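Local coordinates for penicillin-binding protein activator LpoB (Salmonella enterica subsp. enterica serovar Typhimurium, PDB 4Q6V) that probably regulates peptidoglycan synthesis from the outer membrane as an activator of penicillin-binding protein 1B, at residues 106-118 with 123-135. Sequence-based numbering, arbitrary orientation.
Sequences GNVNAPALQMQLM and GEIIWSGKGAVQQ
L113, M115 and L117 pair with G131, G129 and W127 through an antiparallel backbone ladder. Both hydrogen bonds form at the first two pairs, with L113 N to G131 O at 2.8 Å. At the third, L117 N binds W127 O, but L117 O takes I126 N at 2.9 Å. This is a beta bulge, and it sets M118 opposite I125. V133 N to P111 O, 3.0 Å and almost straight at 178°, adds a further rung beyond A112 and A132.

L113, M115, W127 and V133 pack against helix 3-15. M115 CG lies anti to the carbonyl carbon (chi1 -70°), and the chain bends at chi3. Its CE meets the W127 ring at the edge, in plane, 3.3 Å from CH2. The indole reaches forward along its own strand, and G129 N lies 3.8 Å above one face of the ring, toward its rim. L113 CB touches V133 CG2 at 3.7 Å. Near Y98, L117 CD2 meets I126 CD1 at 4.0 Å.

On the other face, the Q114 and K130 side chains run side by side, and Q114 CG lies 3.5 Å from K130 CB. M118 CB packs on I125 CD1.

Strand 98-106 forms backbone hydrogen bonds with the other edge of strand 112-119. The arrangement is a beta hairpin of the LpoB C-terminal domain, with 125-132 the edge strand of a mixed sheet.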
ATOM      1  N   GLY A 106       4.102  14.301   8.700  1.00 18.74           N
ATOM      2  CA  GLY A 106       4.852  15.045   9.735  1.00 18.70           C
ATOM      3  C   GLY A 106       6.206  15.583   9.252  1.00 17.48           C
ATOM      4  O   GLY A 106       6.339  15.936   8.095  1.00 18.05           O
ATOM      5  N   ASN A 107       7.201  15.614  10.135  1.00 17.52           N
ATOM      6  CA  ASN A 107       8.508  16.156   9.751  1.00 17.66           C
ATOM      7  C   ASN A 107       9.330  15.248   8.856  1.00 17.42           C
ATOM      8  O   ASN A 107       9.379  14.025   9.053  1.00 19.83           O
ATOM      9  CB  ASN A 107       9.280  16.507  11.015  1.00 17.95           C
ATOM     10  CG  ASN A 107      10.538  17.280  10.719  1.00 19.41           C
ATOM     11  OD1 ASN A 107      10.471  18.466  10.377  1.00 19.89           O
ATOM     12  ND2 ASN A 107      11.691  16.640  10.863  1.00 18.31           N
ATOM     13  N   VAL A 108      10.040  15.832   7.888  1.00 17.83           N
ATOM     14  CA  VAL A 108      10.776  15.066   6.914  1.00 18.56           C
ATOM     15  C   VAL A 108      11.821  14.132   7.561  1.00 22.84           C
ATOM     16  O   VAL A 108      12.062  13.008   7.122  1.00 23.76           O
ATOM     17  CB  VAL A 108      11.403  16.002   5.850  1.00 19.11           C
ATOM     18  CG1 VAL A 108      12.482  16.868   6.469  1.00 19.35           C
ATOM     19  CG2 VAL A 108      11.908  15.183   4.665  1.00 18.64           C
ATOM     20  N   ASN A 109      12.434  14.590   8.652  1.00 23.90           N
ATOM     21  CA  ASN A 109      13.467  13.806   9.340  1.00 24.80           C
ATOM     22  C   ASN A 109      12.920  12.869  10.430  1.00 25.65           C
ATOM     23  O   ASN A 109      13.681  12.124  11.057  1.00 24.69           O
ATOM     24  CB  ASN A 109      14.533  14.706   9.944  1.00 24.36           C
ATOM     25  CG  ASN A 109      15.371  15.373   8.884  1.00 25.16           C
ATOM     26  OD1 ASN A 109      15.524  14.865   7.764  1.00 27.94           O
ATOM     27  ND2 ASN A 109      15.876  16.569   9.214  1.00 23.29           N
ATOM     28  N   ALA A 110      11.608  12.869  10.626  1.00 21.18           N
ATOM     29  CA  ALA A 110      10.978  12.051  11.632  1.00 21.47           C
ATOM     30  C   ALA A 110       9.542  11.607  11.283  1.00 19.89           C
ATOM     31  O   ALA A 110       8.636  11.782  12.073  1.00 19.19           O
ATOM     32  CB  ALA A 110      11.019  12.789  12.950  1.00 19.92           C
ATOM     33  N   PRO A 111       9.361  10.997  10.111  1.00 21.02           N
ATOM     34  CA  PRO A 111       8.041  10.750   9.558  1.00 22.62           C
ATOM     35  C   PRO A 111       7.195   9.806  10.421  1.00 22.25           C
ATOM     36  O   PRO A 111       7.688   8.942  11.137  1.00 22.37           O
ATOM     37  CB  PRO A 111       8.342  10.108   8.231  1.00 23.53           C
ATOM     38  CG  PRO A 111       9.745  10.496   7.874  1.00 22.34           C
ATOM     39  CD  PRO A 111      10.430  10.552   9.196  1.00 22.73           C
ATOM     40  N   ALA A 112       5.893   9.958  10.326  1.00 22.04           N
ATOM     41  CA  ALA A 112       4.932   8.944  10.794  1.00 22.75           C
ATOM     42  C   ALA A 112       4.352   8.129   9.643  1.00 22.15           C
ATOM     43  O   ALA A 112       3.731   8.648   8.726  1.00 26.99           O
ATOM     44  CB  ALA A 112       3.875   9.590  11.666  1.00 23.62           C
ATOM     45  N   LEU A 113       4.597   6.818   9.654  1.00 21.24           N
ATOM     46  CA  LEU A 113       4.039   5.868   8.682  1.00 20.79           C
ATOM     47  C   LEU A 113       2.663   5.384   9.169  1.00 21.08           C
ATOM     48  O   LEU A 113       2.488   4.968  10.285  1.00 22.72           O
ATOM     49  CB  LEU A 113       5.005   4.715   8.459  1.00 22.01           C
ATOM     50  CG  LEU A 113       4.671   3.745   7.335  1.00 21.91           C
ATOM     51  CD1 LEU A 113       4.702   4.403   5.996  1.00 21.37           C
ATOM     52  CD2 LEU A 113       5.636   2.593   7.371  1.00 23.77           C
ATOM     53  N   GLN A 114       1.653   5.523   8.319  1.00 23.23           N
ATOM     54  CA  GLN A 114       0.316   5.004   8.591  1.00 25.76           C
ATOM     55  C   GLN A 114      -0.137   4.161   7.421  1.00 23.89           C
ATOM     56  O   GLN A 114       0.153   4.490   6.270  1.00 20.44           O
ATOM     57  CB  GLN A 114      -0.675   6.134   8.881  1.00 30.13           C
ATOM     58  CG  GLN A 114      -0.369   6.821  10.207  1.00 38.86           C
ATOM     59  CD  GLN A 114      -0.896   8.241  10.342  1.00 46.46           C
ATOM     60  OE1 GLN A 114      -1.219   8.896   9.350  1.00 53.44           O
ATOM     61  NE2 GLN A 114      -0.966   8.733  11.581  1.00 48.54           N
HETATM   62  N   MSE A 115      -0.828   3.077   7.740  1.00 23.27           N
HETATM   63  CA  MSE A 115      -1.247   2.127   6.687  1.00 27.55           C
HETATM   64  C   MSE A 115      -2.672   1.738   6.936  1.00 24.45           C
HETATM   65  O   MSE A 115      -3.142   1.721   8.057  1.00 25.14           O
HETATM   66  CB  MSE A 115      -0.355   0.886   6.701  1.00 31.70           C
HETATM   67  CG  MSE A 115       1.051   1.200   6.212  1.00 35.79           C
HETATM   68 SE   MSE A 115       2.167  -0.425   6.018  1.00 49.07          SE
HETATM   69  CE  MSE A 115       1.529  -1.302   7.634  1.00 43.96           C
ATOM     70  N   GLN A 116      -3.411   1.452   5.867  1.00 24.83           N
ATOM     71  CA  GLN A 116      -4.761   0.946   5.976  1.00 24.52           C
ATOM     72  C   GLN A 116      -5.076  -0.112   4.909  1.00 20.55           C
ATOM     73  O   GLN A 116      -4.700   0.034   3.740  1.00 21.54           O
ATOM     74  CB  GLN A 116      -5.717   2.101   5.867  1.00 28.79           C
ATOM     75  CG  GLN A 116      -5.179   3.388   6.481  1.00 32.25           C
ATOM     76  CD  GLN A 116      -5.888   4.532   5.865  1.00 38.14           C
ATOM     77  OE1 GLN A 116      -7.089   4.705   6.139  1.00 36.74           O
ATOM     78  NE2 GLN A 116      -5.175   5.295   5.029  1.00 38.69           N
ATOM     79  N   LEU A 117      -5.757  -1.172   5.323  1.00 18.37           N
ATOM     80  CA  LEU A 117      -6.104  -2.267   4.413  1.00 16.46           C
ATOM     81  C   LEU A 117      -7.582  -2.319   4.108  1.00 17.18           C
ATOM     82  O   LEU A 117      -8.418  -2.585   5.019  1.00 16.65           O
ATOM     83  CB  LEU A 117      -5.635  -3.595   4.997  1.00 16.98           C
ATOM     84  CG  LEU A 117      -5.801  -4.801   4.087  1.00 19.04           C
ATOM     85  CD1 LEU A 117      -4.783  -4.754   2.968  1.00 20.42           C
ATOM     86  CD2 LEU A 117      -5.678  -6.053   4.927  1.00 21.48           C
HETATM   87  N   MSE A 118      -7.916  -2.145   2.829  1.00 16.13           N
HETATM   88  CA  MSE A 118      -9.303  -2.082   2.382  1.00 17.46           C
HETATM   89  C   MSE A 118      -9.704  -3.379   1.742  1.00 16.48           C
HETATM   90  O   MSE A 118      -9.079  -3.872   0.800  1.00 17.15           O
HETATM   91  CB  MSE A 118      -9.495  -0.874   1.446  1.00 17.72           C
HETATM   92  CG  MSE A 118     -10.869  -0.870   0.853  1.00 21.84           C
HETATM   93 SE   MSE A 118     -11.257   0.804  -0.067  1.00 27.41          SE
HETATM   94  CE  MSE A 118     -10.435   0.285  -1.773  1.00 27.59           C
ATOM     95  N   GLY A 123     -15.500  -2.323   0.330  1.00 21.85           N
ATOM     96  CA  GLY A 123     -14.978  -1.002   0.543  1.00 21.12           C
ATOM     97  C   GLY A 123     -14.585  -0.679   1.965  1.00 21.12           C
ATOM     98  O   GLY A 123     -14.093   0.439   2.230  1.00 23.33           O
ATOM     99  N   GLU A 124     -14.691  -1.657   2.859  1.00 19.86           N
ATOM    100  CA  GLU A 124     -14.451  -1.404   4.268  1.00 21.47           C
ATOM    101  C   GLU A 124     -13.000  -1.522   4.685  1.00 19.50           C
ATOM    102  O   GLU A 124     -12.298  -2.454   4.252  1.00 18.96           O
ATOM    103  CB  GLU A 124     -15.240  -2.389   5.108  1.00 21.81           C
ATOM    104  CG  GLU A 124     -14.862  -2.405   6.589  1.00 23.31           C
ATOM    105  CD  GLU A 124     -15.759  -3.309   7.417  1.00 25.11           C
ATOM    106  OE1 GLU A 124     -16.513  -4.133   6.872  1.00 27.69           O
ATOM    107  OE2 GLU A 124     -15.756  -3.149   8.644  1.00 31.57           O
ATOM    108  N   ILE A 125     -12.571  -0.622   5.566  1.00 18.66           N
ATOM    109  CA  ILE A 125     -11.240  -0.709   6.161  1.00 19.97           C
ATOM    110  C   ILE A 125     -11.226  -1.725   7.270  1.00 20.59           C
ATOM    111  O   ILE A 125     -11.860  -1.505   8.308  1.00 24.89           O
ATOM    112  CB  ILE A 125     -10.710   0.650   6.647  1.00 21.73           C
ATOM    113  CG1 ILE A 125     -10.679   1.685   5.509  1.00 22.47           C
ATOM    114  CG2 ILE A 125      -9.309   0.470   7.270  1.00 21.95           C
ATOM    115  CD1 ILE A 125      -9.605   1.413   4.457  1.00 25.35           C
ATOM    116  N   ILE A 126     -10.512  -2.838   7.072  1.00 21.03           N
ATOM    117  CA  ILE A 126     -10.569  -3.944   8.014  1.00 22.49           C
ATOM    118  C   ILE A 126      -9.380  -3.912   8.952  1.00 23.10           C
ATOM    119  O   ILE A 126      -9.430  -4.583   9.985  1.00 23.56           O
ATOM    120  CB  ILE A 126     -10.695  -5.339   7.313  1.00 22.43           C
ATOM    121  CG1 ILE A 126      -9.483  -5.618   6.414  1.00 22.38           C
ATOM    122  CG2 ILE A 126     -12.053  -5.412   6.604  1.00 21.30           C
ATOM    123  CD1 ILE A 126      -9.485  -6.905   5.637  1.00 22.70           C
ATOM    124  N   TRP A 127      -8.336  -3.149   8.597  1.00 22.76           N
ATOM    125  CA  TRP A 127      -7.141  -3.043   9.455  1.00 24.19           C
ATOM    126  C   TRP A 127      -6.450  -1.697   9.289  1.00 25.05           C
ATOM    127  O   TRP A 127      -6.342  -1.182   8.163  1.00 22.22           O
ATOM    128  CB  TRP A 127      -6.128  -4.176   9.138  1.00 24.29           C
ATOM    129  CG  TRP A 127      -4.867  -4.014   9.932  1.00 24.65           C
ATOM    130  CD1 TRP A 127      -4.689  -4.395  11.244  1.00 25.79           C
ATOM    131  CD2 TRP A 127      -3.639  -3.397   9.534  1.00 23.37           C
ATOM    132  NE1 TRP A 127      -3.431  -4.069  11.683  1.00 24.17           N
ATOM    133  CE2 TRP A 127      -2.763  -3.448  10.658  1.00 24.93           C
ATOM    134  CE3 TRP A 127      -3.164  -2.861   8.336  1.00 23.13           C
ATOM    135  CZ2 TRP A 127      -1.468  -2.957  10.612  1.00 24.14           C
ATOM    136  CZ3 TRP A 127      -1.908  -2.346   8.291  1.00 24.61           C
ATOM    137  CH2 TRP A 127      -1.061  -2.393   9.432  1.00 23.85           C
ATOM    138  N   SER A 128      -5.891  -1.201  10.395  1.00 23.45           N
ATOM    139  CA  SER A 128      -5.137   0.036  10.368  1.00 24.23           C
ATOM    140  C   SER A 128      -3.963   0.011  11.336  1.00 22.40           C
ATOM    141  O   SER A 128      -4.087  -0.585  12.389  1.00 27.00           O
ATOM    142  CB  SER A 128      -6.078   1.194  10.701  1.00 24.52           C
ATOM    143  OG  SER A 128      -5.419   2.423  10.680  1.00 33.16           O
ATOM    144  N   GLY A 129      -2.865   0.662  10.960  1.00 25.37           N
ATOM    145  CA  GLY A 129      -1.666   0.729  11.806  1.00 26.46           C
ATOM    146  C   GLY A 129      -0.775   1.935  11.566  1.00 27.82           C
ATOM    147  O   GLY A 129      -0.671   2.417  10.442  1.00 26.08           O
ATOM    148  N   LYS A 130      -0.108   2.406  12.635  1.00 26.39           N
ATOM    149  CA  LYS A 130       0.845   3.520  12.544  1.00 25.84           C
ATOM    150  C   LYS A 130       2.148   3.200  13.244  1.00 23.97           C
ATOM    151  O   LYS A 130       2.157   2.437  14.192  1.00 22.19           O
ATOM    152  CB  LYS A 130       0.250   4.817  13.039  1.00 29.87           C
ATOM    153  CG  LYS A 130      -0.564   4.696  14.301  1.00 36.06           C
ATOM    154  CD  LYS A 130      -1.375   5.955  14.563  1.00 42.12           C
ATOM    155  CE  LYS A 130      -1.984   5.948  15.966  1.00 46.61           C
ATOM    156  NZ  LYS A 130      -2.641   7.240  16.374  1.00 46.97           N
ATOM    157  N   GLY A 131       3.253   3.676  12.683  1.00 21.59           N
ATOM    158  CA  GLY A 131       4.553   3.545  13.340  1.00 26.48           C
ATOM    159  C   GLY A 131       5.443   4.713  12.967  1.00 29.40           C
ATOM    160  O   GLY A 131       5.261   5.323  11.937  1.00 36.28           O
ATOM    161  N   ALA A 132       6.413   5.031  13.808  1.00 29.32           N
ATOM    162  CA  ALA A 132       7.378   6.080  13.473  1.00 28.33           C
ATOM    163  C   ALA A 132       8.520   5.523  12.681  1.00 26.89           C
ATOM    164  O   ALA A 132       8.985   4.416  12.926  1.00 31.84           O
ATOM    165  CB  ALA A 132       7.879   6.763  14.741  1.00 29.52           C
ATOM    166  N   VAL A 133       8.977   6.282  11.699  1.00 28.65           N
ATOM    167  CA  VAL A 133      10.073   5.866  10.865  1.00 28.36           C
ATOM    168  C   VAL A 133      11.353   6.520  11.400  1.00 32.54           C
ATOM    169  O   VAL A 133      11.541   7.731  11.281  1.00 31.13           O
ATOM    170  CB  VAL A 133       9.859   6.310   9.418  1.00 30.66           C
ATOM    171  CG1 VAL A 133      11.038   5.892   8.532  1.00 30.14           C
ATOM    172  CG2 VAL A 133       8.524   5.822   8.870  1.00 28.66           C
ATOM    173  N   GLN A 134      12.236   5.691  11.949  1.00 34.84           N
ATOM    174  CA  GLN A 134      13.540   6.117  12.451  1.00 36.61           C
ATOM    175  C   GLN A 134      14.623   6.140  11.395  1.00 36.75           C
ATOM    176  O   GLN A 134      14.394   5.917  10.204  1.00 33.43           O
ATOM    177  CB  GLN A 134      14.012   5.162  13.546  1.00 39.04           C
ATOM    178  CG  GLN A 134      13.415   5.478  14.884  1.00 43.41           C
ATOM    179  CD  GLN A 134      12.402   4.442  15.271  1.00 49.83           C
ATOM    180  OE1 GLN A 134      12.566   3.264  14.996  1.00 59.27           O
ATOM    181  NE2 GLN A 134      11.338   4.872  15.916  1.00 52.30           N
ATOM    182  N   GLN A 135      15.832   6.429  11.866  1.00 36.04           N
ATOM    183  CA  GLN A 135      17.001   6.483  10.982  1.00 42.66           C
ATOM    184  C   GLN A 135      17.881   5.234  11.129  1.00 40.04           C
ATOM    185  O   GLN A 135      17.708   4.586  12.174  1.00 34.30           O
ATOM    186  CB  GLN A 135      17.690   7.820  11.285  1.00 45.34           C
ATOM    187  CG  GLN A 135      16.789   8.988  10.874  1.00 47.72           C
ATOM    188  CD  GLN A 135      17.086   9.441   9.469  1.00 47.49           C
ATOM    189  OE1 GLN A 135      18.167   9.183   8.963  1.00 48.49           O
ATOM    190  NE2 GLN A 135      16.150  10.124   8.836  1.00 50.21           N
TER